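Local atomic coordinates of pumilio homolog 23 (Arabidopsis thaliana, PDB entry 5WZK), a protein that binds RNA sequence-specifically through its pumilio repeats, recognises a site in 18S rRNA, and probably regulates translation and mRNA stability. Residues 426-431 against 461-466; 469-474 against 502-507. One frame throughout, in Å; residues are numbered along the deposited sequence.

Interaction 1 of 2, residues 426-431 against 461-466; sequences TAKDSS and GELSLH. With nucleotides of chain B.
Lys428 and Leu463 bring the two backbones nearest, with their CA atoms 6.3 Å apart. Residues 426-431 run from the end region of helix 420-427 into the loop before helix 432-440. Residues 461-466 hold the last turn of helix 460-465. Leu463 reaches across with both of its methyl groups. With CG opposite the backbone N (chi1 -155°), its end swings toward Ala427. Leu463 CD2 meets Ala427 CB at 3.8 Å. Leu463 CD1 comes within 3.5 Å of Ala427 O and packs against Lys428 CG. Thr472 and Val473 of helix 467-478 touch the same leucine. The contact joins Pumilio repeats 7 and 8, neighbours in the right-handed superhelix that pumilio repeats build as a half donut. This chain carries that repeat region of the longer protein. Toward solvent, the extended Lys428 chain crosses Glu462 at about a right angle. Lys428 NZ forms a salt bridge to Glu462 OE1 at 2.8 Å. It meets the oxygen from above the carboxylate, 66° out of its plane. The other end of residues 426-431 faces the RNA. Asp429 OD1 caps the next helix by accepting from Ser431 N, at 2.8 Å, and from Gly432 N. Asp429 OD2 accepts from Met389 N. Ser430 OG donates to O4' of A3 of chain B at 2.9 Å. Ser431 OG donates to N3 of the same A3 at 2.6 Å and is also bonded to Lys388 NZ.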
# COMPACT_ATOMS: atom_id res chain seq x y z
N THR A 426 0.14 -26.66 0.09
CA THR A 426 0.73 -25.37 -0.23
C THR A 426 0.07 -24.72 -1.45
O THR A 426 -0.10 -23.50 -1.50
CB THR A 426 2.23 -25.53 -0.45
OG1 THR A 426 2.80 -26.29 0.62
CG2 THR A 426 2.93 -24.18 -0.52
N ALA A 427 -0.26 -25.51 -2.47
CA ALA A 427 -0.85 -24.90 -3.66
C ALA A 427 -2.27 -24.43 -3.39
O ALA A 427 -2.72 -23.45 -3.99
CB ALA A 427 -0.82 -25.87 -4.83
N LYS A 428 -2.97 -25.13 -2.50
CA LYS A 428 -4.32 -24.77 -2.11
C LYS A 428 -4.37 -23.61 -1.13
O LYS A 428 -5.46 -23.14 -0.81
CB LYS A 428 -5.03 -25.98 -1.50
CG LYS A 428 -5.14 -27.19 -2.41
CD LYS A 428 -6.03 -28.29 -1.83
CE LYS A 428 -5.94 -29.57 -2.68
NZ LYS A 428 -6.85 -30.70 -2.28
N ASP A 429 -3.22 -23.15 -0.63
CA ASP A 429 -3.16 -22.04 0.30
C ASP A 429 -2.85 -20.77 -0.48
O ASP A 429 -1.91 -20.74 -1.28
CB ASP A 429 -2.08 -22.28 1.37
CG ASP A 429 -2.00 -21.15 2.40
OD1 ASP A 429 -1.57 -20.01 2.06
OD2 ASP A 429 -2.39 -21.40 3.56
N SER A 430 -3.64 -19.72 -0.24
CA SER A 430 -3.56 -18.60 -1.17
C SER A 430 -2.30 -17.75 -0.97
O SER A 430 -2.00 -16.92 -1.84
CB SER A 430 -4.82 -17.74 -1.07
OG SER A 430 -4.99 -17.31 0.26
N SER A 431 -1.56 -17.96 0.12
CA SER A 431 -0.20 -17.46 0.24
C SER A 431 0.84 -18.46 -0.26
O SER A 431 1.82 -18.08 -0.91
CB SER A 431 0.12 -17.11 1.70
OG SER A 431 -0.59 -15.98 2.13
N GLY A 461 -7.72 -30.80 -10.55
CA GLY A 461 -9.15 -30.68 -10.41
C GLY A 461 -9.59 -29.74 -9.30
O GLY A 461 -10.13 -28.67 -9.60
N GLU A 462 -9.35 -30.12 -8.03
CA GLU A 462 -9.77 -29.25 -6.92
C GLU A 462 -9.04 -27.92 -6.95
O GLU A 462 -9.59 -26.90 -6.54
CB GLU A 462 -9.56 -29.92 -5.55
CG GLU A 462 -10.50 -29.33 -4.43
CD GLU A 462 -9.85 -29.08 -3.05
OE1 GLU A 462 -9.62 -30.04 -2.28
OE2 GLU A 462 -9.58 -27.90 -2.71
N LEU A 463 -7.80 -27.91 -7.45
CA LEU A 463 -7.03 -26.67 -7.45
C LEU A 463 -7.65 -25.64 -8.39
O LEU A 463 -7.70 -24.45 -8.07
CB LEU A 463 -5.58 -26.97 -7.83
CG LEU A 463 -4.53 -25.98 -7.33
CD1 LEU A 463 -4.55 -25.80 -5.81
CD2 LEU A 463 -3.18 -26.46 -7.77
N SER A 464 -8.13 -26.07 -9.56
CA SER A 464 -8.71 -25.13 -10.51
C SER A 464 -9.96 -24.46 -9.94
O SER A 464 -10.31 -23.35 -10.37
CB SER A 464 -9.08 -25.85 -11.80
OG SER A 464 -10.13 -26.77 -11.57
N LEU A 465 -10.65 -25.13 -9.01
CA LEU A 465 -11.96 -24.67 -8.57
C LEU A 465 -11.88 -23.42 -7.70
O LEU A 465 -12.73 -22.53 -7.81
CB LEU A 465 -12.67 -25.81 -7.84
CG LEU A 465 -12.98 -26.92 -8.84
CD1 LEU A 465 -13.63 -28.12 -8.18
CD2 LEU A 465 -13.84 -26.39 -9.96
N HIS A 466 -10.86 -23.32 -6.85
CA HIS A 466 -10.58 -22.09 -6.12
C HIS A 466 -10.00 -21.02 -7.06
O HIS A 466 -9.50 -21.30 -8.15
CB HIS A 466 -9.63 -22.37 -4.96
P A B 3 -7.55 -14.92 -2.47
OP1 A B 3 -8.01 -16.33 -2.33
OP2 A B 3 -8.45 -13.74 -2.29
O5' A B 3 -6.35 -14.79 -1.45
C5' A B 3 -6.12 -13.60 -0.74
C4' A B 3 -5.14 -13.85 0.37
O4' A B 3 -4.00 -14.57 -0.16
C3' A B 3 -4.54 -12.63 1.04
O3' A B 3 -5.40 -12.13 2.05
C2' A B 3 -3.24 -13.18 1.61
O2' A B 3 -3.51 -13.89 2.81
C1' A B 3 -2.84 -14.19 0.53
N9 A B 3 -1.88 -13.67 -0.47
C8 A B 3 -2.16 -13.21 -1.72
N7 A B 3 -1.09 -12.86 -2.41
C5 A B 3 -0.03 -13.12 -1.56
C6 A B 3 1.37 -12.97 -1.69
N6 A B 3 2.00 -12.49 -2.77
N1 A B 3 2.14 -13.34 -0.65
C2 A B 3 1.55 -13.83 0.45
N3 A B 3 0.26 -14.02 0.69
C4 A B 3 -0.50 -13.64 -0.36

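Interaction 2 of 2, residues 469-474 against 502-507; sequences GSFTVE and TKQGPY. With nucleotides of chain B.
Phe471 and Gln504 meet where the protein receives the RNA. Phe471 CZ lies 4.0 Å from Gln504 OE1, which approaches the ring obliquely. One face of the Phe471 ring carries the base of G2 of chain B. C5 of that base sits 3.5 Å above the ring plane, over the ring centre, and Phe471 CB comes to 3.3 Å from G2 N1. Phe471 CG points away from the carbonyl carbon, beside the backbone N (chi1 -74°), and this turn sets the ring against the purine. A leucine in its place would probably lose the broad aromatic face and leave the guanine freer to tilt.

Next to it, Ser470 OG lies 3.3 Å from Gln504 CB. This is packing, since the hydroxyl is bonded to Thr467 O one turn back. The Gln504 chain bends at chi2, which brings its amide oxygen to the far end of the Phe471 ring.

One turn further along helix 467-478, Glu474 meets Tyr507. The extended Glu474 chain crosses Tyr507 at about a right angle. Glu474 OE1 lies in the plane of the tyrosine ring at its edge, 3.2 Å from Tyr507 CE1. Tyr507 OH gives Glu474 OE1 a weak hydrogen bond of 3.3 Å. The carboxylate and ring planes stand 45° apart. Lys511 NZ makes a long, weak ion pair with Glu474 OE2.

Thr502 caps the start of the second helix. Thr502 OG1 accepts a weak bond from Gly505 N, 3.1 Å long, and is also bonded to Leu499 O. The contact thus sets helix 467-478, in Pumilio repeat 8, beside the start of helix 505-511. Elsewhere on helix 467-478, Thr472 and Val473 pack on Leu463 of helix 460-465, Val473 meets Ile488 and Leu492 of helix 482-494, and Thr472 OG1 bonds to Glu437 of helix 432-440.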
# COMPACT_ATOMS: atom_id res chain seq x y z
N GLY A 469 -5.87 -20.94 -6.86
CA GLY A 469 -5.42 -22.17 -7.49
C GLY A 469 -5.58 -22.18 -9.00
O GLY A 469 -4.75 -22.77 -9.71
N SER A 470 -6.63 -21.55 -9.52
CA SER A 470 -6.78 -21.48 -10.97
C SER A 470 -5.52 -20.92 -11.62
O SER A 470 -5.05 -21.44 -12.64
CB SER A 470 -8.02 -20.64 -11.33
OG SER A 470 -7.71 -19.27 -11.49
N PHE A 471 -4.92 -19.89 -11.01
CA PHE A 471 -3.65 -19.37 -11.50
C PHE A 471 -2.55 -20.42 -11.43
O PHE A 471 -1.75 -20.56 -12.36
CB PHE A 471 -3.23 -18.14 -10.70
CG PHE A 471 -4.01 -16.91 -11.01
CD1 PHE A 471 -5.20 -16.64 -10.35
CD2 PHE A 471 -3.57 -16.02 -11.97
CE1 PHE A 471 -5.93 -15.50 -10.64
CE2 PHE A 471 -4.29 -14.88 -12.26
CZ PHE A 471 -5.47 -14.63 -11.59
N THR A 472 -2.48 -21.16 -10.32
CA THR A 472 -1.42 -22.14 -10.15
C THR A 472 -1.50 -23.23 -11.21
O THR A 472 -0.48 -23.65 -11.76
CB THR A 472 -1.47 -22.72 -8.74
OG1 THR A 472 -1.41 -21.65 -7.79
CG2 THR A 472 -0.29 -23.67 -8.49
N VAL A 473 -2.71 -23.69 -11.52
CA VAL A 473 -2.88 -24.71 -12.55
C VAL A 473 -2.29 -24.23 -13.87
O VAL A 473 -1.54 -24.95 -14.53
CB VAL A 473 -4.36 -25.10 -12.69
CG1 VAL A 473 -4.57 -25.98 -13.92
CG2 VAL A 473 -4.83 -25.81 -11.42
N GLU A 474 -2.61 -23.00 -14.27
CA GLU A 474 -2.11 -22.52 -15.56
C GLU A 474 -0.60 -22.33 -15.53
O GLU A 474 0.09 -22.63 -16.52
CB GLU A 474 -2.78 -21.20 -15.96
CG GLU A 474 -2.02 -20.49 -17.09
CD GLU A 474 -2.78 -19.36 -17.74
OE1 GLU A 474 -3.66 -18.77 -17.09
OE2 GLU A 474 -2.49 -19.05 -18.92
N THR A 502 -17.45 -21.10 -12.03
CA THR A 502 -16.66 -20.29 -11.09
C THR A 502 -16.18 -19.04 -11.80
O THR A 502 -16.44 -18.84 -12.99
CB THR A 502 -15.45 -21.04 -10.52
OG1 THR A 502 -14.55 -21.38 -11.58
CG2 THR A 502 -15.88 -22.28 -9.77
N LYS A 503 -15.47 -18.18 -11.06
CA LYS A 503 -15.16 -16.85 -11.58
C LYS A 503 -14.02 -16.91 -12.60
O LYS A 503 -14.16 -16.39 -13.71
CB LYS A 503 -14.83 -15.89 -10.44
N GLN A 504 -12.91 -17.55 -12.26
CA GLN A 504 -11.82 -17.69 -13.21
C GLN A 504 -11.94 -18.93 -14.10
O GLN A 504 -11.26 -19.00 -15.12
CB GLN A 504 -10.47 -17.71 -12.49
CG GLN A 504 -10.08 -16.40 -11.81
CD GLN A 504 -9.78 -15.27 -12.79
OE1 GLN A 504 -8.87 -15.38 -13.63
NE2 GLN A 504 -10.54 -14.18 -12.70
N GLY A 505 -12.82 -19.88 -13.74
CA GLY A 505 -12.99 -21.12 -14.46
C GLY A 505 -13.10 -21.04 -15.98
O GLY A 505 -12.37 -21.71 -16.71
N PRO A 506 -14.03 -20.23 -16.50
CA PRO A 506 -14.15 -20.12 -17.96
C PRO A 506 -12.88 -19.65 -18.64
O PRO A 506 -12.55 -20.15 -19.72
CB PRO A 506 -15.30 -19.12 -18.14
CG PRO A 506 -16.13 -19.33 -16.91
CD PRO A 506 -15.13 -19.53 -15.81
N TYR A 507 -12.15 -18.69 -18.06
CA TYR A 507 -10.86 -18.31 -18.63
C TYR A 507 -9.91 -19.50 -18.68
O TYR A 507 -9.29 -19.77 -19.72
CB TYR A 507 -10.25 -17.18 -17.80
CG TYR A 507 -8.78 -16.92 -18.09
CD1 TYR A 507 -7.79 -17.61 -17.41
CD2 TYR A 507 -8.39 -15.98 -19.03
CE1 TYR A 507 -6.45 -17.39 -17.67
CE2 TYR A 507 -7.04 -15.75 -19.29
CZ TYR A 507 -6.08 -16.46 -18.61
OH TYR A 507 -4.74 -16.23 -18.85
P G B 2 -7.13 -9.76 -7.05
OP1 G B 2 -6.87 -10.14 -8.47
OP2 G B 2 -8.39 -9.05 -6.69
O5' G B 2 -7.07 -11.03 -6.10
C5' G B 2 -8.15 -11.94 -5.99
C4' G B 2 -7.65 -13.33 -5.65
O4' G B 2 -6.88 -13.87 -6.77
C3' G B 2 -6.72 -13.41 -4.44
O3' G B 2 -6.86 -14.71 -3.89
C2' G B 2 -5.35 -13.32 -5.09
O2' G B 2 -4.27 -13.78 -4.30
C1' G B 2 -5.57 -14.19 -6.32
N9 G B 2 -4.58 -14.00 -7.38
C8 G B 2 -4.39 -12.94 -8.24
N7 G B 2 -3.37 -13.12 -9.05
C5 G B 2 -2.86 -14.36 -8.68
C6 G B 2 -1.76 -15.08 -9.18
O6 G B 2 -1.00 -14.74 -10.10
N1 G B 2 -1.60 -16.30 -8.51
C2 G B 2 -2.40 -16.75 -7.49
N2 G B 2 -2.13 -17.94 -6.95
N3 G B 2 -3.43 -16.07 -7.02
C4 G B 2 -3.60 -14.90 -7.66

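Interactions 1 and 2 follow each other in series along the chain, and their centres lie about 9 Å apart. Helix 460-465 serves interaction 1 and leads directly into helix 467-478, which serves interaction 2. The two contacts also touch. Leu463 CB lies 3.9 Å from Val473 CG2, and Ser464 O lies 3.7 Å from Ser470 CB. Further along, Leu465 O is 3.7 Å from Thr502 CG2, so the second segment of each contact meets the other. Both contacts border the bound RNA of chain B. Residues 426-431 hold A3 by polar bonds, while residues 469-474 meet the adjoining G2 through an aromatic ring. Repeat 7 thus meets A3 and repeat 8 G2: here the RNA runs antiparallel to the repeats.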